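EXOU (Pseudomonas aeruginosa, PDB 4AKX) is a type III secretion toxin that binds the chaperone SpcU and probably acts as a patatin-like phospholipase in host cells. Local coordinates at residues B[41-46]-B[63-68]; B[56-61]-B[70-75]. One frame throughout, in Å; residues are numbered along the deposited sequence.

Contact 1. Residues B[41-46]-B[63-68]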
ATOM      1  N   GLN B  41     -14.734   8.842  30.240  1.00 60.17           N
ATOM      2  CA  GLN B  41     -14.338   7.659  30.967  1.00 65.04           C
ATOM      3  C   GLN B  41     -14.278   8.033  32.452  1.00 66.86           C
ATOM      4  O   GLN B  41     -13.672   9.016  32.823  1.00 71.03           O
ATOM      5  CB  GLN B  41     -12.974   7.172  30.472  1.00 64.67           C
ATOM      6  CG  GLN B  41     -12.949   6.737  29.007  1.00 72.67           C
ATOM      7  CD  GLN B  41     -13.552   5.355  28.773  1.00 75.73           C
ATOM      8  OE1 GLN B  41     -13.408   4.461  29.591  1.00 77.43           O
ATOM      9  NE2 GLN B  41     -14.206   5.177  27.637  1.00 78.40           N
ATOM     10  N   GLY B  42     -14.941   7.267  33.294  1.00 67.17           N
ATOM     11  CA  GLY B  42     -14.909   7.538  34.705  1.00 67.92           C
ATOM     12  C   GLY B  42     -13.503   7.395  35.256  1.00 75.94           C
ATOM     13  O   GLY B  42     -12.825   6.388  35.018  1.00 80.95           O
ATOM     14  N   GLN B  43     -13.053   8.415  35.977  1.00 78.21           N
ATOM     15  CA  GLN B  43     -11.785   8.338  36.696  1.00 79.89           C
ATOM     16  C   GLN B  43     -12.006   8.612  38.192  1.00 81.07           C
ATOM     17  O   GLN B  43     -12.775   9.520  38.566  1.00 78.29           O
ATOM     18  CB  GLN B  43     -10.763   9.307  36.086  1.00 81.85           C
ATOM     19  CG  GLN B  43     -10.552   9.142  34.565  1.00 83.10           C
ATOM     20  CD  GLN B  43      -9.460   8.138  34.210  1.00 79.68           C
ATOM     21  OE1 GLN B  43      -8.265   8.438  34.289  1.00 83.44           O
ATOM     22  NE2 GLN B  43      -9.867   6.949  33.814  1.00 76.78           N
ATOM     23  N   GLY B  44     -11.393   7.783  39.039  1.00 76.76           N
ATOM     24  CA  GLY B  44     -11.542   7.926  40.485  1.00 79.78           C
ATOM     25  C   GLY B  44     -12.732   7.194  41.076  1.00 81.92           C
ATOM     26  O   GLY B  44     -13.487   6.529  40.352  1.00 86.64           O
ATOM     27  N   GLU B  45     -12.912   7.307  42.397  1.00 78.41           N
ATOM     28  CA  GLU B  45     -14.064   6.674  43.052  1.00 78.14           C
ATOM     29  C   GLU B  45     -15.423   7.196  42.546  1.00 76.91           C
ATOM     30  O   GLU B  45     -15.537   8.343  42.099  1.00 79.81           O
ATOM     31  CB  GLU B  45     -13.964   6.729  44.577  1.00 77.85           C
ATOM     32  CG  GLU B  45     -14.089   8.105  45.201  1.00 89.23           C
ATOM     33  CD  GLU B  45     -13.282   8.256  46.501  1.00103.50           C
ATOM     34  OE1 GLU B  45     -13.208   7.290  47.292  1.00108.87           O
ATOM     35  OE2 GLU B  45     -12.715   9.353  46.739  1.00108.52           O
ATOM     36  N   SER B  46     -16.430   6.322  42.571  1.00 76.44           N
ATOM     37  CA  SER B  46     -17.803   6.672  42.184  1.00 71.13           C
ATOM     38  C   SER B  46     -18.720   6.701  43.377  1.00 67.53           C
ATOM     39  O   SER B  46     -18.616   5.879  44.263  1.00 69.70           O
ATOM     40  CB  SER B  46     -18.352   5.662  41.167  1.00 74.18           C
ATOM     41  OG  SER B  46     -18.153   4.329  41.620  1.00 77.30           O
ATOM     42  N   PHE B  63     -18.668   9.903  38.850  1.00 53.49           N
ATOM     43  CA  PHE B  63     -17.276   9.746  39.182  1.00 56.29           C
ATOM     44  C   PHE B  63     -16.656  11.067  39.617  1.00 57.67           C
ATOM     45  O   PHE B  63     -17.263  12.124  39.458  1.00 59.00           O
ATOM     46  CB  PHE B  63     -16.544   9.248  37.968  1.00 57.07           C
ATOM     47  CG  PHE B  63     -16.754   7.804  37.680  1.00 55.42           C
ATOM     48  CD1 PHE B  63     -17.836   7.391  36.967  1.00 53.07           C
ATOM     49  CD2 PHE B  63     -15.793   6.872  38.036  1.00 58.71           C
ATOM     50  CE1 PHE B  63     -17.985   6.063  36.621  1.00 57.59           C
ATOM     51  CE2 PHE B  63     -15.942   5.544  37.712  1.00 59.60           C
ATOM     52  CZ  PHE B  63     -17.035   5.137  36.981  1.00 57.75           C
ATOM     53  N   GLU B  64     -15.420  11.020  40.108  1.00 59.28           N
ATOM     54  CA  GLU B  64     -14.756  12.237  40.609  1.00 56.96           C
ATOM     55  C   GLU B  64     -14.668  13.342  39.598  1.00 54.34           C
ATOM     56  O   GLU B  64     -14.545  14.485  39.975  1.00 55.63           O
ATOM     57  CB  GLU B  64     -13.358  11.940  41.140  1.00 59.59           C
ATOM     58  CG  GLU B  64     -13.373  11.338  42.537  1.00 72.15           C
ATOM     59  CD  GLU B  64     -12.018  10.801  43.000  1.00 81.54           C
ATOM     60  OE1 GLU B  64     -10.991  11.529  42.875  1.00 85.59           O
ATOM     61  OE2 GLU B  64     -11.981   9.648  43.505  1.00 82.88           O
ATOM     62  N   ASN B  65     -14.674  13.014  38.309  1.00 52.57           N
ATOM     63  CA  ASN B  65     -14.334  14.017  37.304  1.00 50.92           C
ATOM     64  C   ASN B  65     -15.524  14.487  36.553  1.00 53.09           C
ATOM     65  O   ASN B  65     -15.404  15.252  35.586  1.00 52.58           O
ATOM     66  CB  ASN B  65     -13.252  13.530  36.354  1.00 51.97           C
ATOM     67  CG  ASN B  65     -13.705  12.408  35.449  1.00 54.19           C
ATOM     68  OD1 ASN B  65     -14.633  11.652  35.750  1.00 55.88           O
ATOM     69  ND2 ASN B  65     -13.001  12.259  34.352  1.00 58.12           N
ATOM     70  N   GLY B  66     -16.688  14.033  37.021  1.00 56.48           N
ATOM     71  CA  GLY B  66     -17.963  14.394  36.429  1.00 52.28           C
ATOM     72  C   GLY B  66     -18.667  13.242  35.747  1.00 56.20           C
ATOM     73  O   GLY B  66     -19.899  13.127  35.835  1.00 54.28           O
ATOM     74  N   VAL B  67     -17.896  12.393  35.050  1.00 59.71           N
ATOM     75  CA  VAL B  67     -18.475  11.418  34.118  1.00 56.94           C
ATOM     76  C   VAL B  67     -19.528  10.606  34.840  1.00 57.22           C
ATOM     77  O   VAL B  67     -19.262  10.041  35.908  1.00 60.54           O
ATOM     78  CB  VAL B  67     -17.426  10.457  33.525  1.00 57.37           C
ATOM     79  CG1 VAL B  67     -18.105   9.385  32.681  1.00 52.37           C
ATOM     80  CG2 VAL B  67     -16.386  11.216  32.729  1.00 54.90           C
ATOM     81  N   THR B  68     -20.721  10.574  34.262  1.00 54.02           N
ATOM     82  CA  THR B  68     -21.818   9.813  34.801  1.00 56.61           C
ATOM     83  C   THR B  68     -22.088   8.575  34.012  1.00 56.85           C
ATOM     84  O   THR B  68     -22.248   8.638  32.816  1.00 65.66           O
ATOM     85  CB  THR B  68     -23.063  10.632  34.749  1.00 56.92           C
ATOM     86  OG1 THR B  68     -22.817  11.821  35.490  1.00 62.03           O
ATOM     87  CG2 THR B  68     -24.227   9.848  35.362  1.00 62.75           C
TER
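With CG anti to its carbonyl carbon (chi1 -76°), Phe63 places its ring within the curl of the 41-46 loop, while the same choice at Glu64 and an extended chain beyond CG carry that carboxylate toward Gly44 and Glu45. The Phe63 ring is sandwiched. Over the centre of one face sits Gly42 CA, 3.5 Å from the ring centroid, a CH-pi contact; over the opposite face Ser46 CB lies 4.2 Å from the centroid. Gly44 O comes up at the edge. Phe63 to Gly66 form a type I beta turn in the connection of the beta hairpin 58-63/68-73, closed by Gly66 N on Phe63 O at 3.1 Å; Phe63 N also bonds Val67 O, just beyond the turn. Glu45 N donates to Glu64 OE2 at 2.8 Å, reaching the oxygen from above the carboxylate plane. Glu45 OE2 lies 3.3 Å from Glu64 OE2, like charges that would be expected to repel unless one is protonated or screened. Val67 CG2 packs on Gln41 O at 3.5 Å. Gln43 leads its amide away from 63-68, where NE2 is hydrogen-bonded to Arg12 O of the SpcU chain and to Gly42 O.

Contact 2. Residues B[56-61]-B[70-75]; sequences RQITLR and LQLSRP
Strands 58-61 and 70-73 run antiparallel, their axes 4.7 Å apart at 168°, with Thr59 and Gln71 as a hydrogen-bonded pair: Thr59 N reaches Gln71 O at 2.7 Å and Gln71 N reaches Thr59 O at 2.8 Å, both donors in the carbonyl planes. Leu60 and Leu70 form the next, non-hydrogen-bonded pair. On their face, Leu70 CD1 is the meeting point, touching Leu60 CD2 and Ile58 CG2 at 3.5 Å each; Ile58 and Leu72 lie side by side with their CD1 methyls in contact, and Val469 and Met465 of helix 463-472 pack against this apolar side. The two strands are the arms of a beta hairpin within an antiparallel sheet, with strand 446-451 on the far side of 68-73 and a G1 beta bulge where Gln57 and Ile58 both face Ala53. On the other face Thr59 CB meets Gln71 CB, and the amide of Gln71 turns to Ser446. Past the regular pairing, Ser73 N still binds Arg56 O at 3.0 Å, nearly straight at 169° but from above the carbonyl plane. Arg56, bent at chi3 (69°), slides its guanidinium between Leu72 and Pro75: Leu72 lies on one side, CD1 over the rim of the face and CD2 against NH2, with Pro75 CA over the opposite face and Ser73 O at the edge. Arg74 points away, to a salt bridge with Asp343.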
ATOM      1  N   ARG B  56     -37.399  -0.148  34.641  1.00 92.31           N
ATOM      2  CA  ARG B  56     -36.182  -0.344  33.849  1.00 86.04           C
ATOM      3  C   ARG B  56     -34.903  -0.162  34.645  1.00 81.00           C
ATOM      4  O   ARG B  56     -33.836  -0.035  34.075  1.00 85.34           O
ATOM      5  CB  ARG B  56     -36.208   0.521  32.578  1.00 83.36           C
ATOM      6  CG  ARG B  56     -37.213  -0.005  31.564  1.00 93.02           C
ATOM      7  CD  ARG B  56     -37.154   0.688  30.230  1.00 90.88           C
ATOM      8  NE  ARG B  56     -35.922   0.366  29.529  1.00100.25           N
ATOM      9  CZ  ARG B  56     -35.536   0.954  28.399  1.00112.05           C
ATOM     10  NH1 ARG B  56     -36.305   1.877  27.816  1.00116.98           N
ATOM     11  NH2 ARG B  56     -34.382   0.619  27.844  1.00112.98           N
ATOM     12  N   GLN B  57     -35.040  -0.149  35.969  1.00 82.83           N
ATOM     13  CA  GLN B  57     -33.947  -0.366  36.929  1.00 83.19           C
ATOM     14  C   GLN B  57     -32.799   0.625  36.801  1.00 83.03           C
ATOM     15  O   GLN B  57     -31.625   0.262  36.980  1.00 83.31           O
ATOM     16  CB  GLN B  57     -33.437  -1.798  36.866  1.00 86.09           C
ATOM     17  CG  GLN B  57     -34.448  -2.814  37.365  1.00101.48           C
ATOM     18  CD  GLN B  57     -34.301  -4.159  36.681  1.00113.04           C
ATOM     19  OE1 GLN B  57     -34.524  -4.291  35.473  1.00122.66           O
ATOM     20  NE2 GLN B  57     -33.914  -5.165  37.447  1.00122.99           N
ATOM     21  N   ILE B  58     -33.145   1.879  36.500  1.00 76.54           N
ATOM     22  CA  ILE B  58     -32.151   2.917  36.207  1.00 71.12           C
ATOM     23  C   ILE B  58     -31.092   3.023  37.338  1.00 73.72           C
ATOM     24  O   ILE B  58     -31.422   3.318  38.490  1.00 74.70           O
ATOM     25  CB  ILE B  58     -32.817   4.315  35.993  1.00 66.14           C
ATOM     26  CG1 ILE B  58     -34.123   4.268  35.149  1.00 63.02           C
ATOM     27  CG2 ILE B  58     -31.830   5.279  35.389  1.00 68.75           C
ATOM     28  CD1 ILE B  58     -33.957   3.867  33.696  1.00 59.60           C
ATOM     29  N   THR B  59     -29.824   2.777  37.018  1.00 76.28           N
ATOM     30  CA  THR B  59     -28.737   3.123  37.953  1.00 72.23           C
ATOM     31  C   THR B  59     -27.804   4.205  37.429  1.00 66.88           C
ATOM     32  O   THR B  59     -27.254   4.074  36.341  1.00 68.79           O
ATOM     33  CB  THR B  59     -27.889   1.920  38.299  1.00 73.58           C
ATOM     34  OG1 THR B  59     -28.707   0.953  38.942  1.00 85.76           O
ATOM     35  CG2 THR B  59     -26.797   2.323  39.245  1.00 76.36           C
ATOM     36  N   LEU B  60     -27.604   5.254  38.224  1.00 60.20           N
ATOM     37  CA  LEU B  60     -26.649   6.289  37.883  1.00 59.15           C
ATOM     38  C   LEU B  60     -25.416   6.300  38.816  1.00 63.54           C
ATOM     39  O   LEU B  60     -25.539   6.443  40.048  1.00 69.52           O
ATOM     40  CB  LEU B  60     -27.331   7.653  37.870  1.00 55.16           C
ATOM     41  CG  LEU B  60     -28.427   7.860  36.830  1.00 55.64           C
ATOM     42  CD1 LEU B  60     -29.225   9.133  37.116  1.00 52.34           C
ATOM     43  CD2 LEU B  60     -27.836   7.881  35.416  1.00 62.52           C
ATOM     44  N   ARG B  61     -24.235   6.122  38.237  1.00 55.20           N
ATOM     45  CA  ARG B  61     -23.021   6.242  39.010  1.00 57.61           C
ATOM     46  C   ARG B  61     -22.330   7.488  38.547  1.00 56.85           C
ATOM     47  O   ARG B  61     -22.345   7.797  37.362  1.00 55.02           O
ATOM     48  CB  ARG B  61     -22.093   5.060  38.764  1.00 66.04           C
ATOM     49  CG  ARG B  61     -22.544   3.782  39.406  1.00 75.23           C
ATOM     50  CD  ARG B  61     -21.660   2.614  39.018  1.00 85.02           C
ATOM     51  NE  ARG B  61     -21.948   1.511  39.934  1.00106.94           N
ATOM     52  CZ  ARG B  61     -23.014   0.711  39.851  1.00110.07           C
ATOM     53  NH1 ARG B  61     -23.879   0.836  38.841  1.00 98.24           N
ATOM     54  NH2 ARG B  61     -23.198  -0.238  40.767  1.00112.17           N
ATOM     55  N   LEU B  70     -24.597   5.452  33.286  1.00 57.26           N
ATOM     56  CA  LEU B  70     -25.952   4.919  33.362  1.00 59.29           C
ATOM     57  C   LEU B  70     -26.004   3.409  33.128  1.00 63.91           C
ATOM     58  O   LEU B  70     -25.393   2.893  32.197  1.00 65.80           O
ATOM     59  CB  LEU B  70     -26.820   5.629  32.351  1.00 58.25           C
ATOM     60  CG  LEU B  70     -28.226   5.119  32.095  1.00 64.28           C
ATOM     61  CD1 LEU B  70     -29.036   5.295  33.358  1.00 71.34           C
ATOM     62  CD2 LEU B  70     -28.858   5.916  30.964  1.00 62.89           C
ATOM     63  N   GLN B  71     -26.715   2.701  33.997  1.00 67.48           N
ATOM     64  CA  GLN B  71     -26.991   1.279  33.787  1.00 73.55           C
ATOM     65  C   GLN B  71     -28.493   1.021  33.880  1.00 78.88           C
ATOM     66  O   GLN B  71     -29.184   1.581  34.741  1.00 84.12           O
ATOM     67  CB  GLN B  71     -26.250   0.431  34.801  1.00 75.27           C
ATOM     68  CG  GLN B  71     -26.078  -1.012  34.384  1.00 80.32           C
ATOM     69  CD  GLN B  71     -25.924  -1.945  35.571  1.00 86.58           C
ATOM     70  OE1 GLN B  71     -25.343  -1.586  36.599  1.00 86.59           O
ATOM     71  NE2 GLN B  71     -26.442  -3.152  35.433  1.00 90.78           N
ATOM     72  N   LEU B  72     -29.007   0.185  32.989  1.00 77.10           N
ATOM     73  CA  LEU B  72     -30.440   0.140  32.773  1.00 77.30           C
ATOM     74  C   LEU B  72     -30.779  -1.199  32.155  1.00 84.44           C
ATOM     75  O   LEU B  72     -29.978  -1.763  31.417  1.00 86.03           O
ATOM     76  CB  LEU B  72     -30.847   1.308  31.886  1.00 73.68           C
ATOM     77  CG  LEU B  72     -32.089   1.402  31.004  1.00 81.61           C
ATOM     78  CD1 LEU B  72     -32.282   2.841  30.522  1.00 73.81           C
ATOM     79  CD2 LEU B  72     -31.977   0.486  29.797  1.00 87.64           C
ATOM     80  N   SER B  73     -31.944  -1.731  32.512  1.00 87.89           N
ATOM     81  CA  SER B  73     -32.395  -3.025  32.017  1.00 92.26           C
ATOM     82  C   SER B  73     -32.569  -2.992  30.508  1.00 94.18           C
ATOM     83  O   SER B  73     -33.030  -1.990  29.949  1.00 97.26           O
ATOM     84  CB  SER B  73     -33.721  -3.411  32.674  1.00 94.30           C
ATOM     85  OG  SER B  73     -34.762  -2.548  32.237  1.00 93.35           O
ATOM     86  N   ARG B  74     -32.224  -4.100  29.857  1.00 95.89           N
ATOM     87  CA  ARG B  74     -32.462  -4.268  28.426  1.00 93.27           C
ATOM     88  C   ARG B  74     -33.865  -3.792  28.054  1.00 87.95           C
ATOM     89  O   ARG B  74     -34.803  -3.972  28.820  1.00 92.65           O
ATOM     90  CB  ARG B  74     -32.266  -5.733  28.017  1.00 98.93           C
ATOM     91  CG  ARG B  74     -30.819  -6.212  28.048  1.00103.98           C
ATOM     92  CD  ARG B  74     -29.985  -5.499  26.990  1.00104.91           C
ATOM     93  NE  ARG B  74     -30.413  -5.856  25.638  1.00112.40           N
ATOM     94  CZ  ARG B  74     -29.634  -6.491  24.750  1.00116.00           C
ATOM     95  NH1 ARG B  74     -28.365  -6.819  25.046  1.00118.74           N
ATOM     96  NH2 ARG B  74     -30.129  -6.780  23.552  1.00113.28           N
ATOM     97  N   PRO B  75     -34.006  -3.173  26.879  1.00 81.12           N
ATOM     98  CA  PRO B  75     -35.241  -2.543  26.459  1.00 78.06           C
ATOM     99  C   PRO B  75     -36.329  -3.547  26.349  1.00 77.71           C
ATOM    100  O   PRO B  75     -36.071  -4.729  26.396  1.00 79.18           O
ATOM    101  CB  PRO B  75     -34.922  -2.028  25.058  1.00 81.37           C
ATOM    102  CG  PRO B  75     -33.437  -1.935  25.013  1.00 84.72           C
ATOM    103  CD  PRO B  75     -32.973  -3.091  25.842  1.00 85.35           C
TER

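Both contacts use the hairpin of strands 58-63 and 68-73: contact 2 joins its arms, and in contact 1 the preceding 41-46 loop packs on its turn, about 17 Å away, centre to centre. The segments meet at Thr68, near the end of the turn: its CG2 lies 3.4 Å from Arg61 O and 4.1 Å from Leu60 CD2. Contact 1 lies at the surface, about 34 Å from the centre of the chain, where SpcU reaches it; contact 2, about 22 Å out, lies deeper and within this chain alone. Leaving contact 2, the chain soon enters strand 77-82 of the mixed sheet, whose neighbour 110-114 leads into a probable nucleophile elbow around Ser115.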